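Local coordinates for UPF0311 protein CA_C3321 (Clostridium acetobutylicum ATCC 824, PDB 3G7G) that is of unknown function but folds as a closed antiparallel beta barrel of the DUF3237 family, in a clan of allene oxide cyclase-like barrels, and forms an assembly of four copies, at residues A[92-97]-A[115-120]; A[34-39]-A[62-67]; A[18-23]-A[41-46]. All blocks are in the same frame, centred on the assembly; numbering follows the deposited sequence.

Contact 1: A[92-97]-A[115-120]; sequences NGIRTV and AYYFRT
G93 to T96 pair with T120 to Y117 as adjacent antiparallel strands of the beta barrel, their short axes 4.6 Å apart and 175° from each other in direction. I94 and R119 form one hydrogen-bonded pair, T96 and Y117 the next. Between and beyond them, R95 faces F118 and G93 faces T120 as non-hydrogen-bonded pairs, and the absence of a side chain at G93 lets the backbones close to 3.7 Å between G93 CA and T120 CA.

R95, F118 and T120 share one side of the sheet. F118 CG lies anti to its backbone N (chi1 -171°), and the same holds for R95, whose chain runs beside the ring and lays CD over one face, 3.9 Å from the F118 ring centroid, a CH-pi contact. The guanidinium follows in a cation-pi interaction, its plane turned 75° from the ring. R95 CG and CD also touch Y116 CD1, which meets V97 CG1 as well.

On the other side, I94 reaches the rim of the Y117 ring near its plane, with CD1 3.9 Å from CE2. Y117 carries this face to the second subunit, where its OH bonds to I157 O and I138 N and its ring stacks edge-to-face on H137. Close to the strand, T96 OG1 sits 3.2 Å from Y117 CB.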
loop_
_atom_site.group_PDB
_atom_site.type_symbol
_atom_site.label_atom_id
_atom_site.label_comp_id
_atom_site.label_asym_id
_atom_site.label_seq_id
_atom_site.Cartn_x
_atom_site.Cartn_y
_atom_site.Cartn_z
ATOM N N ASN A 92 7.754 -1.301 -7.788
ATOM C CA ASN A 92 8.268 -1.443 -6.427
ATOM C C ASN A 92 9.107 -2.676 -6.365
ATOM O O ASN A 92 8.684 -3.744 -6.789
ATOM C CB ASN A 92 7.148 -1.564 -5.377
ATOM C CG ASN A 92 6.199 -0.411 -5.387
ATOM O OD1 ASN A 92 5.025 -0.573 -5.654
ATOM N ND2 ASN A 92 6.683 0.740 -5.087
ATOM N N GLY A 93 10.317 -2.543 -5.838
ATOM C CA GLY A 93 11.209 -3.662 -5.830
ATOM C C GLY A 93 12.376 -3.569 -4.884
ATOM O O GLY A 93 12.414 -2.735 -3.971
ATOM N N ILE A 94 13.320 -4.481 -5.100
ATOM C CA ILE A 94 14.504 -4.557 -4.238
ATOM C C ILE A 94 15.775 -4.682 -5.023
ATOM O O ILE A 94 15.774 -5.122 -6.195
ATOM C CB ILE A 94 14.398 -5.662 -3.186
ATOM C CG1 ILE A 94 14.211 -7.005 -3.851
ATOM C CG2 ILE A 94 13.221 -5.362 -2.194
ATOM C CD1 ILE A 94 14.258 -8.178 -2.843
ATOM N N ARG A 95 16.860 -4.228 -4.389
ATOM C CA ARG A 95 18.187 -4.336 -4.976
ATOM C C ARG A 95 19.152 -4.662 -3.849
ATOM O O ARG A 95 19.283 -3.900 -2.894
ATOM C CB ARG A 95 18.585 -3.046 -5.691
ATOM C CG ARG A 95 20.022 -3.052 -6.177
ATOM C CD ARG A 95 20.262 -1.958 -7.138
ATOM N NE ARG A 95 20.249 -0.679 -6.442
ATOM C CZ ARG A 95 19.782 0.466 -6.930
ATOM N NH1 ARG A 95 19.233 0.526 -8.138
ATOM N NH2 ARG A 95 19.862 1.562 -6.197
ATOM N N THR A 96 19.785 -5.826 -3.959
ATOM C CA THR A 96 20.702 -6.312 -2.962
ATOM C C THR A 96 22.028 -6.621 -3.655
ATOM O O THR A 96 22.083 -6.749 -4.874
ATOM C CB THR A 96 20.202 -7.616 -2.300
ATOM O OG1 THR A 96 20.177 -8.650 -3.278
ATOM C CG2 THR A 96 18.844 -7.479 -1.729
ATOM N N VAL A 97 23.076 -6.726 -2.845
ATOM C CA VAL A 97 24.414 -7.182 -3.264
ATOM C C VAL A 97 24.930 -8.194 -2.253
ATOM O O VAL A 97 24.488 -8.190 -1.120
ATOM C CB VAL A 97 25.471 -6.026 -3.352
ATOM C CG1 VAL A 97 25.158 -5.098 -4.505
ATOM C CG2 VAL A 97 25.605 -5.246 -2.018
ATOM N N ALA A 115 27.066 -7.899 -9.814
ATOM C CA ALA A 115 26.937 -8.216 -8.403
ATOM C C ALA A 115 25.484 -8.088 -7.883
ATOM O O ALA A 115 25.117 -8.761 -6.935
ATOM C CB ALA A 115 27.882 -7.336 -7.588
ATOM N N TYR A 116 24.665 -7.260 -8.527
ATOM C CA TYR A 116 23.321 -6.959 -8.023
ATOM C C TYR A 116 22.243 -8.021 -8.290
ATOM O O TYR A 116 22.191 -8.607 -9.364
ATOM C CB TYR A 116 22.830 -5.650 -8.619
ATOM C CG TYR A 116 23.570 -4.411 -8.159
ATOM C CD1 TYR A 116 23.339 -3.859 -6.916
ATOM C CD2 TYR A 116 24.454 -3.761 -9.011
ATOM C CE1 TYR A 116 23.987 -2.696 -6.507
ATOM C CE2 TYR A 116 25.111 -2.602 -8.628
ATOM C CZ TYR A 116 24.889 -2.082 -7.377
ATOM O OH TYR A 116 25.563 -0.943 -7.010
ATOM N N TYR A 117 21.417 -8.272 -7.278
ATOM C CA TYR A 117 20.064 -8.777 -7.452
ATOM C C TYR A 117 19.155 -7.551 -7.514
ATOM O O TYR A 117 19.064 -6.817 -6.552
ATOM C CB TYR A 117 19.661 -9.640 -6.272
ATOM C CG TYR A 117 18.265 -10.195 -6.364
ATOM C CD1 TYR A 117 18.030 -11.370 -7.046
ATOM C CD2 TYR A 117 17.171 -9.535 -5.775
ATOM C CE1 TYR A 117 16.764 -11.873 -7.157
ATOM C CE2 TYR A 117 15.906 -10.027 -5.885
ATOM C CZ TYR A 117 15.712 -11.220 -6.561
ATOM O OH TYR A 117 14.453 -11.774 -6.698
ATOM N N PHE A 118 18.474 -7.347 -8.629
ATOM C CA PHE A 118 17.706 -6.134 -8.848
ATOM C C PHE A 118 16.387 -6.520 -9.562
ATOM O O PHE A 118 16.367 -6.720 -10.758
ATOM C CB PHE A 118 18.608 -5.164 -9.636
ATOM C CG PHE A 118 18.071 -3.775 -9.786
ATOM C CD1 PHE A 118 18.730 -2.878 -10.625
ATOM C CD2 PHE A 118 16.919 -3.345 -9.113
ATOM C CE1 PHE A 118 18.250 -1.579 -10.806
ATOM C CE2 PHE A 118 16.426 -2.060 -9.311
ATOM C CZ PHE A 118 17.109 -1.170 -10.153
ATOM N N ARG A 119 15.323 -6.704 -8.774
ATOM C CA ARG A 119 14.042 -7.179 -9.270
ATOM C C ARG A 119 12.916 -6.385 -8.672
ATOM O O ARG A 119 12.989 -5.982 -7.512
ATOM C CB ARG A 119 13.854 -8.646 -8.894
ATOM C CG ARG A 119 14.954 -9.567 -9.417
ATOM C CD ARG A 119 14.860 -9.636 -10.876
ATOM N NE ARG A 119 15.698 -10.662 -11.468
ATOM C CZ ARG A 119 16.835 -10.427 -12.090
ATOM N NH1 ARG A 119 17.318 -9.191 -12.168
ATOM N NH2 ARG A 119 17.503 -11.434 -12.629
ATOM N N THR A 120 11.865 -6.193 -9.459
ATOM C CA THR A 120 10.729 -5.369 -9.078
ATOM C C THR A 120 9.403 -5.912 -9.656
ATOM O O THR A 120 9.383 -6.742 -10.584
ATOM C CB THR A 120 10.904 -3.863 -9.517
ATOM O OG1 THR A 120 10.532 -3.706 -10.883
ATOM C CG2 THR A 120 12.308 -3.395 -9.371
#

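Contact 2: A[34-39]-A[62-67]; sequences GRRQLI and SQIVRP
R36 starts with CG anti to its backbone N (chi1 171°), then bends at chi2 and chi3, turning CD and NE back toward the facing strand; the guanidinium lies on I64, with NH1 near S62 OG. Q37 has CG between its own N and carbonyl carbon (chi1 36°), while Q63 takes the position beside its N; both chains then extend, and their amides meet on the opposite side of the sheet. The frame is the hairpin of strands 34-47 and 53-65 in the barrel, with R35-V65 and Q37-Q63 as its hydrogen-bonded pairs. G34 CA lies 3.1 Å from V65 O, where a CB would collide; its phi of 102° would also press a CB against the preceding carbonyl O.

I64 CB lies over the centre of the R36 guanidinium, 3.7 Å from CZ. NH1 makes a weak hydrogen bond of 3.1 Å to S62 OG and gives another to a water, in the guanidinium plane, which donates to S62 O. On the face that carries Q37 and Q63, Q37 NE2 donates to Q63 OE1 over 3.0 Å, in the plane of the acceptor carbonyl, and I39 CG1 packs against the same oxygen at 3.6 Å. Q63 NE2 donates a hydrogen bond to D61 OD2.

In the third subunit, E125 forms a salt bridge with R36 NH2, and Y88 OH bonds to S62 OG. R66 NH1 bonds to V33 O and R66 NE pairs with E72. R36 NH2 stands 5.1 Å from R66 NH2, a repulsion that E125 of the third subunit and E72 probably offset.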
loop_
_atom_site.group_PDB
_atom_site.type_symbol
_atom_site.label_atom_id
_atom_site.label_comp_id
_atom_site.label_asym_id
_atom_site.label_seq_id
_atom_site.Cartn_x
_atom_site.Cartn_y
_atom_site.Cartn_z
ATOM N N GLY A 34 17.832 3.707 7.749
ATOM C CA GLY A 34 18.678 3.656 6.570
ATOM C C GLY A 34 18.747 5.008 5.878
ATOM O O GLY A 34 18.477 6.036 6.494
ATOM N N ARG A 35 19.131 4.975 4.609
ATOM C CA ARG A 35 19.385 6.141 3.784
ATOM C C ARG A 35 18.272 6.324 2.728
ATOM O O ARG A 35 18.119 5.480 1.830
ATOM C CB ARG A 35 20.717 5.923 3.049
ATOM C CG ARG A 35 21.223 7.112 2.209
ATOM C CD ARG A 35 22.539 6.746 1.495
ATOM N NE ARG A 35 23.222 7.936 0.990
ATOM C CZ ARG A 35 24.331 8.526 1.485
ATOM N NH1 ARG A 35 25.002 8.063 2.549
ATOM N NH2 ARG A 35 24.772 9.641 0.885
ATOM N N ARG A 36 17.538 7.429 2.833
ATOM C CA ARG A 36 16.459 7.791 1.927
ATOM C C ARG A 36 16.952 8.799 0.904
ATOM O O ARG A 36 17.505 9.849 1.277
ATOM C CB ARG A 36 15.300 8.410 2.720
ATOM C CG ARG A 36 14.104 9.074 1.920
ATOM C CD ARG A 36 13.273 8.068 1.177
ATOM N NE ARG A 36 12.685 7.148 2.150
ATOM C CZ ARG A 36 11.917 6.103 1.854
ATOM N NH1 ARG A 36 11.669 5.773 0.605
ATOM N NH2 ARG A 36 11.415 5.353 2.823
ATOM N N GLN A 37 16.697 8.513 -0.371
ATOM C CA GLN A 37 16.960 9.463 -1.431
ATOM C C GLN A 37 15.877 9.396 -2.496
ATOM O O GLN A 37 15.277 8.347 -2.695
ATOM C CB GLN A 37 18.319 9.168 -2.092
ATOM C CG GLN A 37 18.589 7.704 -2.176
ATOM C CD GLN A 37 19.890 7.355 -2.832
ATOM O OE1 GLN A 37 20.879 8.065 -2.689
ATOM N NE2 GLN A 37 19.898 6.229 -3.560
ATOM N N LEU A 38 15.685 10.515 -3.195
ATOM C CA LEU A 38 14.772 10.616 -4.343
ATOM C C LEU A 38 15.590 10.754 -5.628
ATOM O O LEU A 38 16.445 11.641 -5.733
ATOM C CB LEU A 38 13.870 11.824 -4.188
ATOM C CG LEU A 38 13.100 11.907 -2.877
ATOM C CD1 LEU A 38 12.362 13.249 -2.742
ATOM C CD2 LEU A 38 12.152 10.716 -2.790
ATOM N N ILE A 39 15.349 9.858 -6.581
ATOM C CA ILE A 39 16.058 9.860 -7.856
ATOM C C ILE A 39 15.134 10.355 -8.967
ATOM O O ILE A 39 14.170 9.671 -9.322
ATOM C CB ILE A 39 16.567 8.471 -8.244
ATOM C CG1 ILE A 39 17.270 7.813 -7.065
ATOM C CG2 ILE A 39 17.474 8.574 -9.487
ATOM C CD1 ILE A 39 18.646 8.227 -6.883
ATOM N N SER A 62 11.677 6.785 -5.340
ATOM C CA SER A 62 11.923 6.936 -3.934
ATOM C C SER A 62 12.546 5.642 -3.398
ATOM O O SER A 62 11.953 4.578 -3.494
ATOM C CB SER A 62 10.647 7.251 -3.204
ATOM O OG SER A 62 10.943 7.545 -1.868
ATOM N N GLN A 63 13.753 5.762 -2.856
ATOM C CA GLN A 63 14.587 4.636 -2.466
ATOM C C GLN A 63 15.050 4.748 -1.028
ATOM O O GLN A 63 15.333 5.824 -0.538
ATOM C CB GLN A 63 15.825 4.588 -3.326
ATOM C CG GLN A 63 15.529 4.550 -4.758
ATOM C CD GLN A 63 16.778 4.391 -5.596
ATOM O OE1 GLN A 63 17.895 4.765 -5.187
ATOM N NE2 GLN A 63 16.599 3.841 -6.773
ATOM N N ILE A 64 15.150 3.614 -0.365
ATOM C CA ILE A 64 15.761 3.589 0.943
ATOM C C ILE A 64 16.724 2.395 1.010
ATOM O O ILE A 64 16.338 1.262 0.733
ATOM C CB ILE A 64 14.652 3.565 2.041
ATOM C CG1 ILE A 64 15.265 3.595 3.451
ATOM C CG2 ILE A 64 13.687 2.387 1.789
ATOM C CD1 ILE A 64 14.958 4.843 4.282
ATOM N N VAL A 65 17.981 2.665 1.370
ATOM C CA VAL A 65 18.981 1.632 1.605
ATOM C C VAL A 65 18.961 1.349 3.100
ATOM O O VAL A 65 19.329 2.204 3.944
ATOM C CB VAL A 65 20.382 2.064 1.177
ATOM C CG1 VAL A 65 21.363 0.889 1.314
ATOM C CG2 VAL A 65 20.365 2.571 -0.245
ATOM N N ARG A 66 18.469 0.162 3.431
ATOM C CA ARG A 66 18.311 -0.238 4.805
ATOM C C ARG A 66 19.690 -0.457 5.474
ATOM O O ARG A 66 20.692 -0.659 4.787
ATOM C CB ARG A 66 17.430 -1.483 4.860
ATOM C CG ARG A 66 15.971 -1.220 4.423
ATOM C CD ARG A 66 15.269 -0.230 5.356
ATOM N NE ARG A 66 13.878 -0.092 5.013
ATOM C CZ ARG A 66 13.052 0.793 5.548
ATOM N NH1 ARG A 66 13.471 1.653 6.472
ATOM N NH2 ARG A 66 11.784 0.810 5.156
ATOM N N PRO A 67 19.752 -0.360 6.814
ATOM C CA PRO A 67 21.040 -0.589 7.475
ATOM C C PRO A 67 21.757 -1.879 7.059
ATOM O O PRO A 67 22.975 -1.891 6.990
ATOM C CB PRO A 67 20.679 -0.609 8.968
ATOM C CG PRO A 67 19.446 0.284 9.053
ATOM C CD PRO A 67 18.687 -0.018 7.778
HETATM O O HOH W 1 10.852 3.661 -1.318
#

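Contact 3: A[18-23]-A[41-46]; sequences TITVDK and IISGKV
T20 O accepts from two successive amides of the facing strand: I42 N at 2.8 Å, and S43 N through a weak bond of 3.4 Å. T20 N repays S43 by donating to its carbonyl O, from a position above the carbonyl plane. Further along, T18 and K45 exchange a pair of ordinary backbone bonds, T18 N to K45 O and K45 N to T18 O, while T18 O also takes a CA-H contact from G44.

Two successive donors on one carbonyl mark a classic beta bulge: I42 and S43 together face T20, and the register moves by one residue before V21 meets I41. The bulge lies in the hairpin of strands 11-30 and 34-47, within the closed antiparallel barrel. I42, with its helix-like psi of -43°, leans toward strand 11-30, its CD1 3.7 Å from D22 N and 3.9 Å from T20 CG2.

On the other face I19 and I41 cross, their CG2 methyls only 3.2 Å apart, tighter than usual for carbon atoms; each CG2 lies anti to its backbone N. I19 continues against V150 and L152 of strand 150-157.

The T20 hydroxyl is held outside the pair, by N149 OD1, and S43 OG stands 3.6 Å from both T20 OG1 and T20 CB. Past the paired residues, D22 OD1 accepts from K23 N through its anti lone pair, at 2.8 Å.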
loop_
_atom_site.group_PDB
_atom_site.type_symbol
_atom_site.label_atom_id
_atom_site.label_comp_id
_atom_site.label_asym_id
_atom_site.label_seq_id
_atom_site.Cartn_x
_atom_site.Cartn_y
_atom_site.Cartn_z
ATOM N N THR A 18 14.966 1.984 -21.210
ATOM C CA THR A 18 16.271 2.469 -20.775
ATOM C C THR A 18 16.077 3.879 -20.248
ATOM O O THR A 18 15.628 4.750 -20.976
ATOM C CB THR A 18 17.293 2.439 -21.900
ATOM O OG1 THR A 18 17.367 1.112 -22.404
ATOM C CG2 THR A 18 18.670 2.849 -21.393
ATOM N N ILE A 19 16.406 4.078 -18.980
ATOM C CA ILE A 19 16.155 5.318 -18.277
ATOM C C ILE A 19 17.448 6.039 -17.906
ATOM O O ILE A 19 18.362 5.431 -17.373
ATOM C CB ILE A 19 15.403 5.030 -16.938
ATOM C CG1 ILE A 19 13.985 4.549 -17.210
ATOM C CG2 ILE A 19 15.331 6.260 -16.090
ATOM C CD1 ILE A 19 13.290 3.969 -15.988
ATOM N N THR A 20 17.479 7.344 -18.144
ATOM C CA THR A 20 18.513 8.222 -17.645
ATOM C C THR A 20 17.975 8.878 -16.379
ATOM O O THR A 20 16.889 9.440 -16.368
ATOM C CB THR A 20 18.874 9.307 -18.693
ATOM O OG1 THR A 20 19.256 8.681 -19.929
ATOM C CG2 THR A 20 20.006 10.195 -18.231
ATOM N N VAL A 21 18.751 8.804 -15.309
ATOM C CA VAL A 21 18.384 9.423 -14.047
ATOM C C VAL A 21 19.353 10.540 -13.674
ATOM O O VAL A 21 20.533 10.497 -14.022
ATOM C CB VAL A 21 18.356 8.398 -12.901
ATOM C CG1 VAL A 21 17.327 7.315 -13.168
ATOM C CG2 VAL A 21 19.743 7.802 -12.671
ATOM N N ASP A 22 18.840 11.536 -12.949
ATOM C CA ASP A 22 19.685 12.581 -12.386
ATOM C C ASP A 22 20.437 12.056 -11.144
ATOM O O ASP A 22 20.321 10.878 -10.753
ATOM C CB ASP A 22 18.830 13.804 -12.046
ATOM C CG ASP A 22 19.547 15.126 -12.287
ATOM O OD1 ASP A 22 20.767 15.221 -12.022
ATOM O OD2 ASP A 22 18.878 16.081 -12.736
ATOM N N LYS A 23 21.236 12.926 -10.538
ATOM C CA LYS A 23 21.901 12.598 -9.293
ATOM C C LYS A 23 20.860 12.470 -8.181
ATOM O O LYS A 23 19.860 13.175 -8.211
ATOM C CB LYS A 23 22.930 13.682 -8.930
ATOM C CG LYS A 23 22.351 15.025 -8.440
ATOM C CD LYS A 23 23.473 16.090 -8.085
ATOM C CE LYS A 23 24.567 15.528 -7.165
ATOM N NZ LYS A 23 25.409 16.586 -6.493
ATOM N N ILE A 41 13.916 11.017 -12.726
ATOM C CA ILE A 41 14.075 10.321 -14.005
ATOM C C ILE A 41 14.105 11.401 -15.092
ATOM O O ILE A 41 13.123 12.074 -15.317
ATOM C CB ILE A 41 12.944 9.275 -14.243
ATOM C CG1 ILE A 41 12.973 8.204 -13.138
ATOM C CG2 ILE A 41 13.122 8.584 -15.608
ATOM C CD1 ILE A 41 11.605 7.454 -12.905
ATOM N N ILE A 42 15.249 11.620 -15.730
ATOM C CA ILE A 42 15.346 12.699 -16.719
ATOM C C ILE A 42 14.578 12.306 -17.978
ATOM O O ILE A 42 13.863 13.104 -18.564
ATOM C CB ILE A 42 16.806 13.026 -17.101
ATOM C CG1 ILE A 42 17.634 13.432 -15.869
ATOM C CG2 ILE A 42 16.849 14.155 -18.157
ATOM C CD1 ILE A 42 19.150 13.405 -16.128
ATOM N N SER A 43 14.736 11.062 -18.400
ATOM C CA SER A 43 14.230 10.656 -19.702
ATOM C C SER A 43 14.318 9.162 -19.788
ATOM O O SER A 43 14.889 8.536 -18.916
ATOM C CB SER A 43 15.062 11.287 -20.813
ATOM O OG SER A 43 16.389 10.765 -20.798
ATOM N N GLY A 44 13.774 8.597 -20.863
ATOM C CA GLY A 44 13.770 7.172 -21.035
ATOM C C GLY A 44 13.113 6.767 -22.325
ATOM O O GLY A 44 12.134 7.387 -22.790
ATOM N N LYS A 45 13.651 5.705 -22.904
ATOM C CA LYS A 45 13.163 5.213 -24.150
ATOM C C LYS A 45 12.526 3.857 -23.951
ATOM O O LYS A 45 13.151 2.965 -23.411
ATOM C CB LYS A 45 14.317 5.114 -25.140
ATOM C CG LYS A 45 13.904 4.499 -26.453
ATOM C CD LYS A 45 14.937 4.809 -27.534
ATOM C CE LYS A 45 14.781 3.907 -28.736
ATOM N NZ LYS A 45 16.002 4.066 -29.604
ATOM N N VAL A 46 11.291 3.712 -24.430
ATOM C CA VAL A 46 10.513 2.499 -24.287
ATOM C C VAL A 46 10.610 1.737 -25.607
ATOM O O VAL A 46 10.408 2.315 -26.676
ATOM C CB VAL A 46 9.035 2.806 -23.982
ATOM C CG1 VAL A 46 8.240 1.509 -23.830
ATOM C CG2 VAL A 46 8.903 3.724 -22.770
#

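How the contacts relate
All three contacts are seams in one closed antiparallel barrel. Contacts 2 and 3 share strand 34-47, which lies between 53-65 and 11-30 and pairs with both; contact 2 takes its first residues against 53-65 and contact 3 later ones against 11-30. Their segments alternate along the chain, their centres lie 19 Å apart, and I39 of contact 2 packs on V21 and D22 of contact 3. Contact 1 comes later in the chain, joining strands 86-96 and 117-126. Its centre is 13 Å from that of contact 2, where R95 NH2 packs near Q63 OE1, and 18 Å from that of contact 3, across the chain's centre. Contacts 1 and 2 also meet different neighbouring subunits, so the barrel wall doubles as assembly surface.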